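PDB 6V8M: Ara h 8 allergen isoform from Arachis hypogaea, which is a peanut allergen of the Bet v 1 (PR-10) family, binds 8-anilino-1-naphthalene sulfonate in the crystal, and may act in plant defence or abscisic acid binding. Local coordinates for residues 92-98 with 131-135; 2-8 with 115-121; 37-42 with 54-59. All coordinates share one frame; numbering follows the deposited sequence.

Contact 1 (92-98 with 131-135). With 2AN (8-anilino-1-naphthalene sulfonate), chain E; SO4 (sulfate ion), chain I.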
# COMPACT_ATOMS: atom_id res chain seq x y z
N GLN A 92 8.64 6.31 9.63
CA GLN A 92 9.83 5.91 10.42
C GLN A 92 10.97 6.90 10.11
O GLN A 92 11.21 7.18 8.92
CB GLN A 92 10.22 4.45 10.15
CG GLN A 92 9.37 3.42 10.88
CD GLN A 92 8.14 2.98 10.10
OE1 GLN A 92 7.72 3.63 9.14
NE2 GLN A 92 7.56 1.87 10.50
N GLU A 93 11.65 7.40 11.14
CA GLU A 93 12.81 8.33 11.03
C GLU A 93 13.91 7.71 10.13
O GLU A 93 14.50 8.44 9.32
CB GLU A 93 13.45 8.60 12.39
N ILE A 94 14.14 6.41 10.26
CA ILE A 94 15.27 5.73 9.56
C ILE A 94 14.99 5.60 8.04
O ILE A 94 15.96 5.32 7.31
CB ILE A 94 15.59 4.37 10.23
CG1 ILE A 94 16.98 3.84 9.86
CG2 ILE A 94 14.54 3.31 9.93
CD1 ILE A 94 18.08 4.82 10.13
N LEU A 95 13.76 5.79 7.57
CA LEU A 95 13.40 5.58 6.13
C LEU A 95 13.41 6.90 5.35
O LEU A 95 12.84 7.88 5.83
CB LEU A 95 12.02 4.93 6.05
CG LEU A 95 11.92 3.53 6.65
CD1 LEU A 95 10.49 3.03 6.63
CD2 LEU A 95 12.85 2.56 5.94
N GLU A 96 14.03 6.91 4.17
CA GLU A 96 13.86 7.98 3.15
C GLU A 96 12.51 7.77 2.48
O GLU A 96 11.71 8.74 2.40
CB GLU A 96 14.97 7.93 2.10
CG GLU A 96 16.30 8.38 2.66
CD GLU A 96 17.55 7.98 1.90
OE1 GLU A 96 18.65 8.11 2.50
OE2 GLU A 96 17.44 7.52 0.74
N LYS A 97 12.26 6.54 2.04
CA LYS A 97 11.01 6.16 1.34
C LYS A 97 10.91 4.64 1.28
O LYS A 97 11.93 3.94 1.42
CB LYS A 97 10.97 6.76 -0.08
CG LYS A 97 12.04 6.26 -1.04
CD LYS A 97 12.01 6.92 -2.41
CE LYS A 97 13.07 6.35 -3.33
NZ LYS A 97 12.98 6.86 -4.72
N VAL A 98 9.70 4.16 0.99
CA VAL A 98 9.44 2.75 0.60
C VAL A 98 8.65 2.74 -0.71
O VAL A 98 7.59 3.37 -0.77
CB VAL A 98 8.72 1.95 1.70
CG1 VAL A 98 8.65 0.49 1.32
CG2 VAL A 98 9.38 2.11 3.05
N VAL A 131 11.20 -2.51 11.63
CA VAL A 131 10.70 -1.57 10.59
C VAL A 131 10.13 -2.39 9.43
O VAL A 131 9.02 -2.09 8.97
CB VAL A 131 11.80 -0.60 10.13
CG1 VAL A 131 11.35 0.20 8.91
CG2 VAL A 131 12.23 0.32 11.26
N HIS A 132 10.85 -3.42 9.01
CA HIS A 132 10.41 -4.36 7.95
C HIS A 132 9.07 -4.97 8.39
O HIS A 132 8.13 -4.97 7.61
CB HIS A 132 11.47 -5.42 7.65
CG HIS A 132 10.94 -6.50 6.78
ND1 HIS A 132 10.45 -7.71 7.29
CD2 HIS A 132 10.85 -6.59 5.44
CE1 HIS A 132 10.04 -8.46 6.28
NE2 HIS A 132 10.30 -7.81 5.15
N GLN A 133 9.00 -5.46 9.63
CA GLN A 133 7.81 -6.16 10.17
C GLN A 133 6.64 -5.19 10.17
O GLN A 133 5.53 -5.61 9.82
CB GLN A 133 8.05 -6.75 11.56
CG GLN A 133 6.76 -7.20 12.27
CD GLN A 133 7.00 -7.95 13.57
OE1 GLN A 133 7.92 -8.76 13.69
NE2 GLN A 133 6.15 -7.71 14.56
N ASP A 134 6.87 -3.95 10.61
CA ASP A 134 5.78 -2.96 10.79
C ASP A 134 5.21 -2.58 9.41
O ASP A 134 3.97 -2.54 9.27
CB ASP A 134 6.26 -1.74 11.56
CG ASP A 134 5.12 -0.77 11.81
OD1 ASP A 134 4.22 -1.14 12.59
OD2 ASP A 134 5.12 0.31 11.16
N VAL A 135 6.07 -2.34 8.41
CA VAL A 135 5.61 -1.92 7.06
C VAL A 135 4.89 -3.11 6.42
O VAL A 135 3.87 -2.91 5.77
CB VAL A 135 6.79 -1.40 6.23
CG1 VAL A 135 6.39 -1.24 4.78
CG2 VAL A 135 7.35 -0.12 6.84
C1 2AN E . 2.04 3.92 6.80
C2 2AN E . 3.22 4.02 7.48
C3 2AN E . 4.26 3.11 7.27
C4 2AN E . 4.06 2.05 6.46
C5 2AN E . 2.86 1.89 5.73
C6 2AN E . 2.70 0.79 4.86
C7 2AN E . 1.58 0.61 4.17
C8 2AN E . 0.54 1.54 4.24
N 2AN E . 0.98 4.78 7.10
S 2AN E . -0.70 3.77 4.90
C9 2AN E . 0.61 2.60 5.10
C10 2AN E . 1.80 2.84 5.88
C11 2AN E . 0.84 5.66 8.20
C12 2AN E . 0.04 6.77 8.00
C13 2AN E . -0.10 7.72 9.01
C14 2AN E . 0.54 7.55 10.22
C15 2AN E . 1.33 6.44 10.43
C16 2AN E . 1.49 5.49 9.43
O1 2AN E . -0.06 5.05 4.76
O2 2AN E . -1.51 3.37 3.80
O3 2AN E . -1.55 3.81 6.19
S SO4 I . 10.63 6.21 14.54
O1 SO4 I . 11.44 6.10 15.73
O2 SO4 I . 10.97 5.15 13.62
O3 SO4 I . 9.24 6.09 14.90
O4 SO4 I . 10.86 7.48 13.92

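Contact 2 (2-8 with 115-121). With 2AN (8-anilino-1-naphthalene sulfonate), chain C.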
# COMPACT_ATOMS: atom_id res chain seq x y z
N GLY A 2 21.00 2.93 2.45
CA GLY A 2 20.89 1.51 2.08
C GLY A 2 19.65 1.28 1.24
O GLY A 2 18.67 2.00 1.41
N VAL A 3 19.69 0.30 0.36
CA VAL A 3 18.53 -0.08 -0.50
C VAL A 3 18.22 -1.54 -0.20
O VAL A 3 19.13 -2.36 -0.37
CB VAL A 3 18.84 0.19 -1.98
CG1 VAL A 3 17.67 -0.16 -2.87
CG2 VAL A 3 19.22 1.66 -2.18
N HIS A 4 16.98 -1.85 0.14
CA HIS A 4 16.59 -3.19 0.67
C HIS A 4 15.34 -3.67 -0.07
O HIS A 4 14.28 -3.10 0.15
CB HIS A 4 16.38 -3.15 2.19
CG HIS A 4 17.41 -2.37 2.94
ND1 HIS A 4 18.56 -2.96 3.45
CD2 HIS A 4 17.50 -1.06 3.22
CE1 HIS A 4 19.28 -2.02 4.03
NE2 HIS A 4 18.67 -0.87 3.90
N THR A 5 15.51 -4.61 -1.00
CA THR A 5 14.44 -5.03 -1.93
C THR A 5 13.95 -6.42 -1.58
O THR A 5 14.77 -7.34 -1.44
CB THR A 5 14.87 -4.94 -3.40
OG1 THR A 5 15.25 -3.58 -3.61
CG2 THR A 5 13.77 -5.32 -4.35
N PHE A 6 12.63 -6.56 -1.48
CA PHE A 6 11.94 -7.81 -1.10
C PHE A 6 10.91 -8.11 -2.16
O PHE A 6 10.17 -7.20 -2.55
CB PHE A 6 11.28 -7.71 0.29
CG PHE A 6 12.25 -7.39 1.38
CD1 PHE A 6 12.94 -8.40 2.04
CD2 PHE A 6 12.49 -6.07 1.74
CE1 PHE A 6 13.84 -8.08 3.04
CE2 PHE A 6 13.41 -5.77 2.73
CZ PHE A 6 14.08 -6.78 3.37
N GLU A 7 10.90 -9.34 -2.66
CA GLU A 7 9.90 -9.76 -3.69
C GLU A 7 9.10 -10.93 -3.11
O GLU A 7 9.73 -11.91 -2.62
CB GLU A 7 10.58 -10.13 -5.01
CG GLU A 7 11.17 -8.93 -5.72
CD GLU A 7 11.83 -9.20 -7.06
OE1 GLU A 7 11.24 -9.94 -7.86
OE2 GLU A 7 12.95 -8.68 -7.28
N GLU A 8 7.78 -10.88 -3.19
CA GLU A 8 6.93 -11.96 -2.63
C GLU A 8 5.72 -12.18 -3.51
O GLU A 8 5.26 -11.25 -4.18
CB GLU A 8 6.48 -11.65 -1.22
CG GLU A 8 7.64 -11.50 -0.27
CD GLU A 8 7.27 -11.66 1.18
OE1 GLU A 8 7.77 -10.87 1.99
OE2 GLU A 8 6.48 -12.58 1.48
N VAL A 115 4.42 -8.85 -5.49
CA VAL A 115 4.92 -7.57 -4.95
C VAL A 115 6.44 -7.51 -4.99
O VAL A 115 7.12 -8.54 -4.91
CB VAL A 115 4.40 -7.26 -3.54
CG1 VAL A 115 2.88 -7.36 -3.46
CG2 VAL A 115 5.06 -8.12 -2.48
N SER A 116 6.91 -6.30 -5.15
CA SER A 116 8.31 -5.88 -4.95
C SER A 116 8.28 -4.67 -4.02
O SER A 116 7.62 -3.67 -4.39
CB SER A 116 8.94 -5.51 -6.27
OG SER A 116 10.32 -5.26 -6.11
N VAL A 117 9.06 -4.71 -2.95
CA VAL A 117 9.04 -3.60 -1.97
C VAL A 117 10.49 -3.18 -1.78
O VAL A 117 11.28 -4.04 -1.39
CB VAL A 117 8.42 -4.02 -0.64
CG1 VAL A 117 8.31 -2.83 0.30
CG2 VAL A 117 7.06 -4.65 -0.85
N THR A 118 10.78 -1.91 -2.05
CA THR A 118 12.16 -1.40 -1.90
C THR A 118 12.17 -0.39 -0.77
O THR A 118 11.58 0.69 -0.95
CB THR A 118 12.77 -0.86 -3.19
OG1 THR A 118 12.76 -1.91 -4.15
CG2 THR A 118 14.21 -0.44 -2.99
N PHE A 119 12.86 -0.70 0.32
CA PHE A 119 13.13 0.23 1.44
C PHE A 119 14.43 0.98 1.14
O PHE A 119 15.42 0.38 0.74
CB PHE A 119 13.27 -0.50 2.77
CG PHE A 119 12.06 -1.24 3.26
CD1 PHE A 119 11.69 -2.47 2.71
CD2 PHE A 119 11.32 -0.76 4.33
CE1 PHE A 119 10.60 -3.18 3.19
CE2 PHE A 119 10.25 -1.49 4.82
CZ PHE A 119 9.88 -2.68 4.24
N HIS A 120 14.39 2.30 1.29
CA HIS A 120 15.55 3.20 1.21
C HIS A 120 15.78 3.78 2.60
O HIS A 120 14.89 4.48 3.11
CB HIS A 120 15.29 4.31 0.19
CG HIS A 120 15.10 3.83 -1.21
ND1 HIS A 120 16.08 3.97 -2.15
CD2 HIS A 120 14.07 3.20 -1.82
CE1 HIS A 120 15.65 3.47 -3.30
NE2 HIS A 120 14.45 2.96 -3.12
N THR A 121 16.89 3.41 3.23
CA THR A 121 17.24 3.86 4.59
C THR A 121 18.28 4.97 4.51
O THR A 121 19.13 4.97 3.59
CB THR A 121 17.78 2.68 5.40
OG1 THR A 121 18.90 2.21 4.66
CG2 THR A 121 16.73 1.62 5.64
C1 2AN C . 3.03 -6.65 0.42
C2 2AN C . 3.11 -5.33 0.06
C3 2AN C . 1.99 -4.63 -0.39
C4 2AN C . 0.79 -5.26 -0.47
C5 2AN C . 0.66 -6.62 -0.11
C6 2AN C . -0.60 -7.24 -0.21
C7 2AN C . -0.79 -8.53 0.11
C8 2AN C . 0.29 -9.29 0.57
N 2AN C . 4.21 -7.33 0.84
S 2AN C . 2.73 -9.88 1.33
C9 2AN C . 1.53 -8.75 0.70
C10 2AN C . 1.79 -7.37 0.36
C11 2AN C . 5.33 -6.83 1.54
C12 2AN C . 5.23 -5.69 2.32
C13 2AN C . 6.35 -5.21 2.98
C14 2AN C . 7.56 -5.86 2.90
C15 2AN C . 7.66 -7.00 2.13
C16 2AN C . 6.56 -7.49 1.45
O1 2AN C . 3.34 -9.31 2.48
O2 2AN C . 3.80 -10.04 0.27
O3 2AN C . 2.04 -11.12 1.52

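Contact 3 (37-42 with 54-59). With 2AN (8-anilino-1-naphthalene sulfonate), chain G; 2AN (8-anilino-1-naphthalene sulfonate), chain E; 2AN (8-anilino-1-naphthalene sulfonate), chain D.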
# COMPACT_ATOMS: atom_id res chain seq x y z
N ALA A 37 -7.90 2.94 12.60
CA ALA A 37 -6.77 3.87 12.88
C ALA A 37 -6.62 4.87 11.74
O ALA A 37 -6.14 5.98 12.05
CB ALA A 37 -5.47 3.16 13.07
N ILE A 38 -6.91 4.50 10.49
CA ILE A 38 -6.73 5.48 9.38
C ILE A 38 -7.93 6.43 9.35
O ILE A 38 -9.11 5.95 9.17
CB ILE A 38 -6.49 4.78 8.05
CG1 ILE A 38 -5.20 3.95 8.10
CG2 ILE A 38 -6.47 5.80 6.92
CD1 ILE A 38 -5.08 2.93 6.99
N GLN A 39 -7.66 7.73 9.53
CA GLN A 39 -8.70 8.77 9.63
C GLN A 39 -9.08 9.26 8.24
O GLN A 39 -10.28 9.50 7.99
CB GLN A 39 -8.20 9.96 10.44
CG GLN A 39 -7.83 9.61 11.87
CD GLN A 39 -8.94 8.92 12.61
OE1 GLN A 39 -9.97 9.52 12.95
NE2 GLN A 39 -8.71 7.65 12.93
N SER A 40 -8.09 9.40 7.35
CA SER A 40 -8.36 10.04 6.06
C SER A 40 -7.28 9.71 5.05
O SER A 40 -6.13 9.55 5.44
CB SER A 40 -8.53 11.53 6.22
OG SER A 40 -7.37 12.12 6.81
N ILE A 41 -7.71 9.65 3.80
CA ILE A 41 -6.81 9.64 2.62
C ILE A 41 -7.26 10.80 1.75
O ILE A 41 -8.40 10.82 1.29
CB ILE A 41 -6.79 8.29 1.91
CG1 ILE A 41 -6.34 7.18 2.87
CG2 ILE A 41 -5.95 8.40 0.65
CD1 ILE A 41 -6.26 5.78 2.27
N GLU A 42 -6.41 11.81 1.65
CA GLU A 42 -6.72 13.08 0.95
C GLU A 42 -5.80 13.20 -0.24
O GLU A 42 -4.60 12.94 -0.08
CB GLU A 42 -6.47 14.25 1.88
CG GLU A 42 -7.33 14.26 3.13
CD GLU A 42 -7.03 15.40 4.08
OE1 GLU A 42 -5.99 15.33 4.82
OE2 GLU A 42 -7.81 16.38 4.06
N LYS A 54 -0.97 11.74 -2.27
CA LYS A 54 -2.00 11.61 -1.23
C LYS A 54 -1.39 11.83 0.14
O LYS A 54 -0.23 11.44 0.40
CB LYS A 54 -2.65 10.22 -1.21
CG LYS A 54 -2.91 9.60 -2.58
CD LYS A 54 -3.50 8.22 -2.47
CE LYS A 54 -3.61 7.52 -3.81
NZ LYS A 54 -4.08 6.12 -3.64
N LYS A 55 -2.21 12.35 1.03
CA LYS A 55 -1.84 12.48 2.45
C LYS A 55 -2.68 11.45 3.21
O LYS A 55 -3.92 11.53 3.16
CB LYS A 55 -2.11 13.89 2.93
CG LYS A 55 -1.65 14.16 4.35
CD LYS A 55 -2.07 15.54 4.81
CE LYS A 55 -1.50 15.83 6.18
NZ LYS A 55 -2.25 16.88 6.90
N VAL A 56 -2.01 10.56 3.92
CA VAL A 56 -2.72 9.54 4.72
C VAL A 56 -2.56 9.90 6.19
O VAL A 56 -1.44 9.91 6.67
CB VAL A 56 -2.25 8.11 4.46
CG1 VAL A 56 -3.03 7.18 5.38
CG2 VAL A 56 -2.34 7.67 3.01
N THR A 57 -3.66 10.16 6.88
CA THR A 57 -3.67 10.54 8.31
C THR A 57 -4.18 9.36 9.14
O THR A 57 -5.24 8.83 8.83
CB THR A 57 -4.50 11.81 8.55
OG1 THR A 57 -3.90 12.86 7.78
CG2 THR A 57 -4.51 12.20 10.01
N ALA A 58 -3.47 9.04 10.22
CA ALA A 58 -3.84 7.92 11.10
C ALA A 58 -3.67 8.30 12.56
O ALA A 58 -2.81 9.15 12.87
CB ALA A 58 -3.01 6.70 10.74
N VAL A 59 -4.41 7.63 13.43
CA VAL A 59 -4.16 7.72 14.90
C VAL A 59 -3.41 6.45 15.31
O VAL A 59 -3.98 5.36 15.17
CB VAL A 59 -5.46 7.90 15.70
CG1 VAL A 59 -5.19 7.85 17.20
CG2 VAL A 59 -6.17 9.18 15.32
C1 2AN G . -1.16 18.86 3.35
C2 2AN G . -0.50 18.36 2.26
C3 2AN G . 0.82 17.90 2.35
C4 2AN G . 1.49 17.98 3.53
C5 2AN G . 0.87 18.51 4.69
C6 2AN G . 1.56 18.59 5.91
C7 2AN G . 0.98 19.09 7.02
C8 2AN G . -0.36 19.53 6.99
N 2AN G . -2.48 19.34 3.26
S 2AN G . -2.74 20.03 5.89
C9 2AN G . -1.07 19.48 5.82
C10 2AN G . -0.48 18.96 4.62
C11 2AN G . -3.52 18.95 2.39
C12 2AN G . -3.71 19.62 1.19
C13 2AN G . -4.75 19.25 0.35
C14 2AN G . -5.61 18.23 0.70
C15 2AN G . -5.43 17.57 1.90
C16 2AN G . -4.40 17.93 2.75
O1 2AN G . -3.05 20.30 7.41
O2 2AN G . -3.59 18.94 5.51
O3 2AN G . -2.86 21.27 5.19
C1 2AN E . 2.04 3.92 6.80
C2 2AN E . 3.22 4.02 7.48
C3 2AN E . 4.26 3.11 7.27
C4 2AN E . 4.06 2.05 6.46
C5 2AN E . 2.86 1.89 5.73
C6 2AN E . 2.70 0.79 4.86
C7 2AN E . 1.58 0.61 4.17
C8 2AN E . 0.54 1.54 4.24
N 2AN E . 0.98 4.78 7.10
S 2AN E . -0.70 3.77 4.90
C9 2AN E . 0.61 2.60 5.10
C10 2AN E . 1.80 2.84 5.88
C11 2AN E . 0.84 5.66 8.20
C12 2AN E . 0.04 6.77 8.00
C13 2AN E . -0.10 7.72 9.01
C14 2AN E . 0.54 7.55 10.22
C15 2AN E . 1.33 6.44 10.43
C16 2AN E . 1.49 5.49 9.43
O1 2AN E . -0.06 5.05 4.76
O2 2AN E . -1.51 3.37 3.80
O3 2AN E . -1.55 3.81 6.19
C1 2AN D . -2.93 -0.33 10.40
C2 2AN D . -2.90 -0.63 9.08
C3 2AN D . -2.39 0.28 8.14
C4 2AN D . -1.95 1.49 8.55
C5 2AN D . -1.96 1.86 9.91
C6 2AN D . -1.46 3.11 10.30
C7 2AN D . -1.44 3.47 11.60
C8 2AN D . -1.89 2.58 12.60
N 2AN D . -3.49 -1.25 11.29
S 2AN D . -2.90 0.32 13.64
C9 2AN D . -2.42 1.36 12.27
C10 2AN D . -2.45 0.94 10.89
C11 2AN D . -3.39 -2.64 11.28
C12 2AN D . -2.30 -3.30 10.71
C13 2AN D . -2.24 -4.68 10.73
C14 2AN D . -3.24 -5.41 11.33
C15 2AN D . -4.32 -4.77 11.90
C16 2AN D . -4.40 -3.38 11.87
O1 2AN D . -2.13 -0.88 13.50
O2 2AN D . -2.74 1.05 14.85
O3 2AN D . -4.41 -0.01 13.47
O HOH W 1 -5.15 12.83 5.33

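Contact 1 (92-98 with 131-135)
Gln92 reaches across to Asp134 on the helix. Its CB and CG lie next to the sulfate ion, with CB 3.6 Å from sulfate O2. The chain turns about the CB-CG bond (chi2 90°), which swings the amide over toward the helix. NE2 gives a weak hydrogen bond to Asp134 OD2 at 3.0 Å, bent to 120° at the hydrogen, and the amide and carboxylate planes stand 67° apart. OE1 turns the other way, 4.0 Å from C3 of a bound anilinonaphthalene sulfonate; it is buried and has no hydrogen-bond partner. The stronger partner of Asp134 is Lys138, which forms a salt bridge with OD1. The rest of the contact is apolar. Leu95 and Val131 meet tip to tip, CD1 to CG1 at 3.7 Å, and Ile94 CG2 packs on Val131 CG2 at 4.0 Å. Val135 CG2 borders the same ligand at C4. Glu93 N bonds to sulfate O4, and weakly to O2; the ion is probably from the crystallisation liquor. In this Bet v 1 fold the type I turn from Gln92 to Leu95 leads into strand 95-107, and helix 129-152 lies against it, with Phe119 of strand 110-121 also touching Val135 and Val98.

Contact 2 (2-8 with 115-121)
Val115 pairs with Glu8 where strand 3-12, an outermost strand of the antiparallel Bet v 1 sheet, meets strand 110-121. Its N bonds to Glu8 O at 2.9 Å, nearly straight, and its CG2 lies 3.5 Å from the amine N of a bound anilinonaphthalene sulfonate. Ser116 turns to the other face, where its OG packs on Glu7 CG. Val117 exchanges two backbone bonds with Phe6 and lays CG2 against the anilino ring, 3.7 Å from C11. Thr118 OG1 and Thr5 OG1 share a hydrogen bond of 3.0 Å. Thr118 CG2 presses tightly on Val3 CG1. Phe119 bonds with His4 through the backbone and meets the Phe6 ring obliquely, Phe119 CD1 to Phe6 CE2 3.7 Å. His120 takes Val3 over one face of its ring. Thr121 chi1 (58°) sets OG1 between its backbone N and carbonyl carbon, where Gly2 N and His4 NE2 both meet it; OG1 lies in the His4 ring plane, 3.2 Å from NE2. One face is therefore mainly polar apart from Val3. The other carries Val115, Val117, Phe6 and Phe119, with His4 and Glu8 near its ends. Its apolar part meets the ligand rings, and the sulfonate lies by Glu8, whose charge is paired with Lys136.

Contact 3 (37-42 with 54-59)
Gln39 lays one face of its amide against Val59 CG2, which is 3.8 Å from NE2. At the amide edge, NE2 bonds in plane to Ala37 O at 3.2 Å but approaches that carbonyl from above. Two other flat groups belong to a bound anilinonaphthalene sulfonate. Lys55, extended beyond CG, lies over a face of the naphthalene and bonds through NZ to sulfonate O2 at 2.8 Å. Glu42 comes to the edge of the anilino ring at C15. Glu42 OE1 and Lys55 NZ are 4.6 Å apart, too far for a salt bridge. The strands run antiparallel with a classic beta bulge: Gln39 and Ser40 both face Thr57, whose O accepts from both backbone nitrogens. Next to the bulge a water lies within bonding distance of Ser40 OG, Glu42 OE1, Lys55 O and Thr57 OG1. It can donate to Glu42 OE1 and Lys55 O, but more acceptors are in reach than it has protons. On the other face, Ile38 and Ile41 pack against Val56, with Ile38 CG2 4.0 Å from Val56 CG1. Ala58 CB touches C13 of a second ligand. The hairpin's apolar face helps line the internal pocket, while the Lys55 ammonium probably balances the sulfonate charge on the other.

Overall arrangement
The chain starts on strand 3-12, which opens contact 2 and waits more than 100 residues for its partner. Contact 3 closes early, as the hairpin of strands 38-45 and 53-59, and is nested inside the loop of contact 2. Contact 1 opens at 92-98, still within that loop. Strand 110-121 then closes contact 2, and helix 129-152 closes contact 1 afterwards, so these two cross. Their centres are 10 Å apart, joined by backbone pairing of Glu96 and Lys97 with His120. Contacts 2 and 3 hold the two outermost strands of the seven-stranded sheet, while contact 1 ties the sheet to the long C-terminal helix. Contacts 1 and 3 share one bound ligand.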